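Local coordinates for alpha-rhamnosidase (Dictyoglomus thermophilum, PDB 6I60), which probably hydrolyses terminal non-reducing alpha-L-rhamnose residues in alpha-L-rhamnosides, acting as a glycoside hydrolase, at residues A[368-382]-A[444-458]. Numbering follows the deposited sequence.
Sequences FGQNYTGWIKIKVRT and YPGVPTLEDIEGKVV
K379 and E454 meet at the centre of a salt-bridge network that lies beside a run of antiparallel backbone bonds. The ammonium of K379 has three acceptors: E454 OE2 lies 2.7 Å from K379 NZ on the anti side of the carboxylate, the backbone carbonyl E451 O is 3.0 Å from the same NZ, and E451 OE2 adds a weak third bond. The chain of K379 runs extended as far as CE and bends at the last torsion (chi4 129°), which turns NZ toward these oxygens. E454 OE1 is taken by K377, whose side chain lies alongside that of E454 and points the same way, so each oxygen of this carboxylate has a lysine partner. An alanine in place of K379 would probably leave E454 OE2 and the E451 carbonyl without their main donor in this contact. Farther along, R381 NH2 approaches D452 OD1 (3.2 Å) within the guanidinium plane, and D452 OD2 accepts from T449 N.

In the backbone, W375 pairs with K456 and K377 with E454, each pair exchanging two N-H...O bonds, and K379 N donates to D452 O. The K379 carbonyl instead receives Y444 OH, 2.8 Å from K379 O. At the far end V458 N reaches T373 O, while V458 CG2 sits over the W375 six-membered ring, 3.6 Å from its centroid, a CH-pi contact. With 345-351 and 425-427 as outer strands, 453-458 and 375-380 form the middle of a four-stranded antiparallel sheet within the concanavalin-like domain of the bacterial alpha-L-rhamnosidase family.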
loop_
_atom_site.group_PDB
_atom_site.type_symbol
_atom_site.label_atom_id
_atom_site.label_comp_id
_atom_site.label_asym_id
_atom_site.label_seq_id
_atom_site.Cartn_x
_atom_site.Cartn_y
_atom_site.Cartn_z
ATOM N N PHE A 368 24.033 6.324 1.786
ATOM C CA PHE A 368 22.979 7.162 1.234
ATOM C C PHE A 368 22.246 7.973 2.293
ATOM O O PHE A 368 21.396 8.797 1.939
ATOM C CB PHE A 368 21.976 6.302 0.460
ATOM C CG PHE A 368 22.418 5.962 -0.931
ATOM C CD1 PHE A 368 22.341 6.901 -1.945
ATOM C CD2 PHE A 368 22.917 4.704 -1.226
ATOM C CE1 PHE A 368 22.747 6.592 -3.228
ATOM C CE2 PHE A 368 23.325 4.389 -2.508
ATOM C CZ PHE A 368 23.240 5.334 -3.510
ATOM N N GLY A 369 22.551 7.763 3.573
ATOM C CA GLY A 369 21.910 8.491 4.647
ATOM C C GLY A 369 20.486 8.084 4.952
ATOM O O GLY A 369 19.853 8.710 5.810
ATOM N N GLN A 370 19.961 7.057 4.289
ATOM C CA GLN A 370 18.582 6.643 4.492
ATOM C C GLN A 370 18.438 5.196 4.049
ATOM O O GLN A 370 18.964 4.806 3.004
ATOM C CB GLN A 370 17.613 7.545 3.716
ATOM C CG GLN A 370 16.191 7.011 3.617
ATOM C CD GLN A 370 15.411 7.206 4.898
ATOM O OE1 GLN A 370 15.427 8.285 5.492
ATOM N NE2 GLN A 370 14.723 6.157 5.338
ATOM N N ASN A 371 17.737 4.406 4.859
ATOM C CA ASN A 371 17.416 3.026 4.514
ATOM C C ASN A 371 16.224 3.028 3.563
ATOM O O ASN A 371 15.091 3.303 3.974
ATOM C CB ASN A 371 17.118 2.224 5.777
ATOM C CG ASN A 371 17.132 0.729 5.540
ATOM O OD1 ASN A 371 17.047 0.264 4.404
ATOM N ND2 ASN A 371 17.231 -0.036 6.619
ATOM N N TYR A 372 16.474 2.727 2.289
ATOM C CA TYR A 372 15.415 2.729 1.287
ATOM C C TYR A 372 15.401 1.416 0.517
ATOM O O TYR A 372 16.072 0.455 0.908
ATOM C CB TYR A 372 15.578 3.914 0.329
ATOM C CG TYR A 372 16.801 3.846 -0.560
ATOM C CD1 TYR A 372 18.081 3.977 -0.030
ATOM C CD2 TYR A 372 16.677 3.663 -1.931
ATOM C CE1 TYR A 372 19.201 3.918 -0.838
ATOM C CE2 TYR A 372 17.793 3.606 -2.750
ATOM C CZ TYR A 372 19.051 3.734 -2.198
ATOM O OH TYR A 372 20.163 3.679 -3.007
ATOM N N THR A 373 14.640 1.360 -0.575
ATOM C CA THR A 373 14.485 0.139 -1.350
ATOM C C THR A 373 14.701 0.422 -2.828
ATOM O O THR A 373 14.426 1.521 -3.319
ATOM C CB THR A 373 13.101 -0.485 -1.155
ATOM O OG1 THR A 373 12.093 0.522 -1.302
ATOM C CG2 THR A 373 12.998 -1.093 0.219
ATOM N N GLY A 374 15.185 -0.596 -3.534
ATOM C CA GLY A 374 15.459 -0.477 -4.949
ATOM C C GLY A 374 16.834 -0.985 -5.324
ATOM O O GLY A 374 17.278 -2.026 -4.831
ATOM N N TRP A 375 17.516 -0.256 -6.200
ATOM C CA TRP A 375 18.844 -0.634 -6.652
ATOM C C TRP A 375 19.649 0.639 -6.879
ATOM O O TRP A 375 19.205 1.743 -6.553
ATOM C CB TRP A 375 18.759 -1.502 -7.914
ATOM C CG TRP A 375 17.953 -0.885 -9.019
ATOM C CD1 TRP A 375 18.334 0.133 -9.844
ATOM C CD2 TRP A 375 16.627 -1.250 -9.422
ATOM N NE1 TRP A 375 17.329 0.425 -10.733
ATOM C CE2 TRP A 375 16.270 -0.411 -10.496
ATOM C CE3 TRP A 375 15.709 -2.207 -8.979
ATOM C CZ2 TRP A 375 15.035 -0.498 -11.133
ATOM C CZ3 TRP A 375 14.482 -2.292 -9.614
ATOM C CH2 TRP A 375 14.157 -1.443 -10.679
ATOM N N ILE A 376 20.844 0.484 -7.445
ATOM C CA ILE A 376 21.705 1.614 -7.756
ATOM C C ILE A 376 22.086 1.550 -9.228
ATOM O O ILE A 376 21.972 0.512 -9.883
ATOM C CB ILE A 376 22.970 1.654 -6.870
ATOM C CG1 ILE A 376 23.901 0.492 -7.210
ATOM C CG2 ILE A 376 22.601 1.628 -5.394
ATOM C CD1 ILE A 376 25.358 0.864 -7.152
ATOM N N LYS A 377 22.529 2.690 -9.747
ATOM C CA LYS A 377 23.072 2.791 -11.094
ATOM C C LYS A 377 24.530 3.206 -10.994
ATOM O O LYS A 377 24.852 4.191 -10.319
ATOM C CB LYS A 377 22.287 3.796 -11.939
ATOM C CG LYS A 377 22.942 4.116 -13.271
ATOM C CD LYS A 377 22.027 4.942 -14.155
ATOM C CE LYS A 377 22.748 6.161 -14.699
ATOM N NZ LYS A 377 22.556 7.350 -13.831
ATOM N N ILE A 378 25.407 2.455 -11.651
ATOM C CA ILE A 378 26.841 2.708 -11.601
ATOM C C ILE A 378 27.298 3.234 -12.954
ATOM O O ILE A 378 26.761 2.867 -14.005
ATOM C CB ILE A 378 27.630 1.443 -11.192
ATOM C CG1 ILE A 378 29.058 1.806 -10.777
ATOM C CG2 ILE A 378 27.635 0.407 -12.313
ATOM C CD1 ILE A 378 29.877 0.620 -10.316
ATOM N N LYS A 379 28.280 4.130 -12.917
ATOM C CA LYS A 379 28.940 4.642 -14.111
ATOM C C LYS A 379 30.385 4.168 -14.087
ATOM O O LYS A 379 31.097 4.394 -13.103
ATOM C CB LYS A 379 28.869 6.169 -14.172
ATOM C CG LYS A 379 27.460 6.739 -14.107
ATOM C CD LYS A 379 27.481 8.263 -14.159
ATOM C CE LYS A 379 26.077 8.844 -14.098
ATOM N NZ LYS A 379 25.951 9.893 -13.047
ATOM N N VAL A 380 30.811 3.497 -15.154
ATOM C CA VAL A 380 32.150 2.927 -15.221
ATOM C C VAL A 380 32.860 3.458 -16.460
ATOM O O VAL A 380 32.232 3.800 -17.467
ATOM C CB VAL A 380 32.118 1.382 -15.222
ATOM C CG1 VAL A 380 31.119 0.871 -14.197
ATOM C CG2 VAL A 380 31.781 0.848 -16.602
ATOM N N ARG A 381 34.188 3.544 -16.365
ATOM C CA ARG A 381 35.045 3.947 -17.481
ATOM C C ARG A 381 36.262 3.029 -17.446
ATOM O O ARG A 381 37.149 3.203 -16.605
ATOM C CB ARG A 381 35.451 5.412 -17.383
ATOM C CG ARG A 381 34.292 6.395 -17.393
ATOM C CD ARG A 381 34.697 7.722 -16.772
ATOM N NE ARG A 381 33.777 8.135 -15.718
ATOM C CZ ARG A 381 32.783 9.000 -15.891
ATOM N NH1 ARG A 381 32.580 9.550 -17.081
ATOM N NH2 ARG A 381 31.993 9.318 -14.875
ATOM N N THR A 382 36.302 2.059 -18.348
ATOM C CA THR A 382 37.325 1.027 -18.226
ATOM C C THR A 382 38.118 0.792 -19.503
ATOM O O THR A 382 39.329 0.565 -19.424
ATOM C CB THR A 382 36.680 -0.294 -17.773
ATOM O OG1 THR A 382 37.601 -1.373 -17.973
ATOM C CG2 THR A 382 35.405 -0.561 -18.559
ATOM N N TYR A 444 35.965 -1.699 -8.995
ATOM C CA TYR A 444 35.769 -0.519 -9.820
ATOM C C TYR A 444 37.077 -0.135 -10.508
ATOM O O TYR A 444 38.148 -0.211 -9.897
ATOM C CB TYR A 444 35.263 0.648 -8.972
ATOM C CG TYR A 444 34.798 1.833 -9.782
ATOM C CD1 TYR A 444 35.651 2.895 -10.045
ATOM C CD2 TYR A 444 33.507 1.886 -10.291
ATOM C CE1 TYR A 444 35.233 3.978 -10.786
ATOM C CE2 TYR A 444 33.079 2.965 -11.034
ATOM C CZ TYR A 444 33.947 4.010 -11.278
ATOM O OH TYR A 444 33.529 5.091 -12.017
ATOM N N PRO A 445 37.028 0.273 -11.783
ATOM C CA PRO A 445 38.257 0.691 -12.471
ATOM C C PRO A 445 38.810 1.995 -11.918
ATOM O O PRO A 445 38.690 3.048 -12.553
ATOM C CB PRO A 445 37.809 0.845 -13.930
ATOM C CG PRO A 445 36.342 1.114 -13.846
ATOM C CD PRO A 445 35.850 0.325 -12.665
ATOM N N GLY A 446 39.414 1.934 -10.740
ATOM C CA GLY A 446 39.949 3.099 -10.073
ATOM C C GLY A 446 39.133 3.496 -8.859
ATOM O O GLY A 446 38.367 2.710 -8.294
ATOM N N VAL A 447 39.306 4.749 -8.453
ATOM C CA VAL A 447 38.598 5.310 -7.308
ATOM C C VAL A 447 37.278 5.891 -7.809
ATOM O O VAL A 447 37.297 6.744 -8.709
ATOM C CB VAL A 447 39.435 6.384 -6.601
ATOM C CG1 VAL A 447 38.734 6.863 -5.339
ATOM C CG2 VAL A 447 40.819 5.847 -6.273
ATOM N N PRO A 448 36.135 5.462 -7.282
ATOM C CA PRO A 448 34.861 6.059 -7.680
ATOM C C PRO A 448 34.520 7.278 -6.831
ATOM O O PRO A 448 35.061 7.492 -5.745
ATOM C CB PRO A 448 33.860 4.921 -7.441
ATOM C CG PRO A 448 34.449 4.145 -6.305
ATOM C CD PRO A 448 35.954 4.331 -6.352
ATOM N N THR A 449 33.608 8.090 -7.361
ATOM C CA THR A 449 33.156 9.311 -6.706
ATOM C C THR A 449 31.684 9.186 -6.331
ATOM O O THR A 449 31.052 8.143 -6.516
ATOM C CB THR A 449 33.379 10.530 -7.603
ATOM O OG1 THR A 449 32.246 10.702 -8.466
ATOM C CG2 THR A 449 34.627 10.356 -8.448
ATOM N N LEU A 450 31.134 10.277 -5.801
ATOM C CA LEU A 450 29.725 10.317 -5.431
ATOM C C LEU A 450 28.807 10.546 -6.623
ATOM O O LEU A 450 27.583 10.473 -6.462
ATOM C CB LEU A 450 29.487 11.404 -4.381
ATOM C CG LEU A 450 30.372 11.342 -3.134
ATOM C CD1 LEU A 450 29.944 12.386 -2.117
ATOM C CD2 LEU A 450 30.341 9.952 -2.520
ATOM N N GLU A 451 29.357 10.828 -7.804
ATOM C CA GLU A 451 28.555 10.955 -9.014
ATOM C C GLU A 451 28.410 9.635 -9.758
ATOM O O GLU A 451 27.393 9.416 -10.427
ATOM C CB GLU A 451 29.166 12.005 -9.947
ATOM C CG GLU A 451 28.338 12.307 -11.192
ATOM C CD GLU A 451 28.869 11.617 -12.445
ATOM O OE1 GLU A 451 29.769 10.757 -12.327
ATOM O OE2 GLU A 451 28.380 11.936 -13.551
ATOM N N ASP A 452 29.399 8.746 -9.648
ATOM C CA ASP A 452 29.365 7.457 -10.332
ATOM C C ASP A 452 28.370 6.482 -9.719
ATOM O O ASP A 452 28.193 5.389 -10.266
ATOM C CB ASP A 452 30.761 6.833 -10.335
ATOM C CG ASP A 452 31.801 7.740 -10.961
ATOM O OD1 ASP A 452 31.439 8.540 -11.850
ATOM O OD2 ASP A 452 32.982 7.656 -10.561
ATOM N N ILE A 453 27.727 6.839 -8.611
ATOM C CA ILE A 453 26.727 6.001 -7.960
ATOM C C ILE A 453 25.427 6.790 -7.890
ATOM O O ILE A 453 25.423 7.949 -7.461
ATOM C CB ILE A 453 27.183 5.560 -6.555
ATOM C CG1 ILE A 453 28.248 4.470 -6.658
ATOM C CG2 ILE A 453 26.006 5.066 -5.735
ATOM C CD1 ILE A 453 27.927 3.413 -7.684
ATOM N N GLU A 454 24.331 6.167 -8.320
ATOM C CA GLU A 454 23.015 6.798 -8.318
ATOM C C GLU A 454 22.009 5.810 -7.748
ATOM O O GLU A 454 21.728 4.779 -8.367
ATOM C CB GLU A 454 22.611 7.237 -9.726
ATOM C CG GLU A 454 22.820 8.715 -10.000
ATOM C CD GLU A 454 22.567 9.077 -11.450
ATOM O OE1 GLU A 454 21.499 8.700 -11.981
ATOM O OE2 GLU A 454 23.437 9.733 -12.063
ATOM N N GLY A 455 21.466 6.123 -6.574
ATOM C CA GLY A 455 20.473 5.257 -5.963
ATOM C C GLY A 455 19.107 5.445 -6.602
ATOM O O GLY A 455 18.668 6.564 -6.869
ATOM N N LYS A 456 18.432 4.327 -6.848
ATOM C CA LYS A 456 17.100 4.319 -7.446
ATOM C C LYS A 456 16.107 3.809 -6.409
ATOM O O LYS A 456 16.174 2.647 -5.997
ATOM C CB LYS A 456 17.076 3.461 -8.710
ATOM C CG LYS A 456 17.965 3.983 -9.835
ATOM C CD LYS A 456 17.545 5.381 -10.278
ATOM C CE LYS A 456 18.337 5.842 -11.491
ATOM N NZ LYS A 456 17.653 5.479 -12.765
ATOM N N VAL A 457 15.196 4.681 -5.983
ATOM C CA VAL A 457 14.138 4.300 -5.052
ATOM C C VAL A 457 13.034 3.608 -5.840
ATOM O O VAL A 457 12.463 4.189 -6.769
ATOM C CB VAL A 457 13.600 5.523 -4.295
ATOM C CG1 VAL A 457 12.560 5.100 -3.276
ATOM C CG2 VAL A 457 14.738 6.264 -3.614
ATOM N N VAL A 458 12.734 2.364 -5.476
ATOM C CA VAL A 458 11.831 1.518 -6.246
ATOM C C VAL A 458 10.790 0.933 -5.302
ATOM O O VAL A 458 11.141 0.236 -4.343
ATOM C CB VAL A 458 12.585 0.397 -6.978
ATOM C CG1 VAL A 458 11.608 -0.624 -7.537
ATOM C CG2 VAL A 458 13.458 0.975 -8.084
#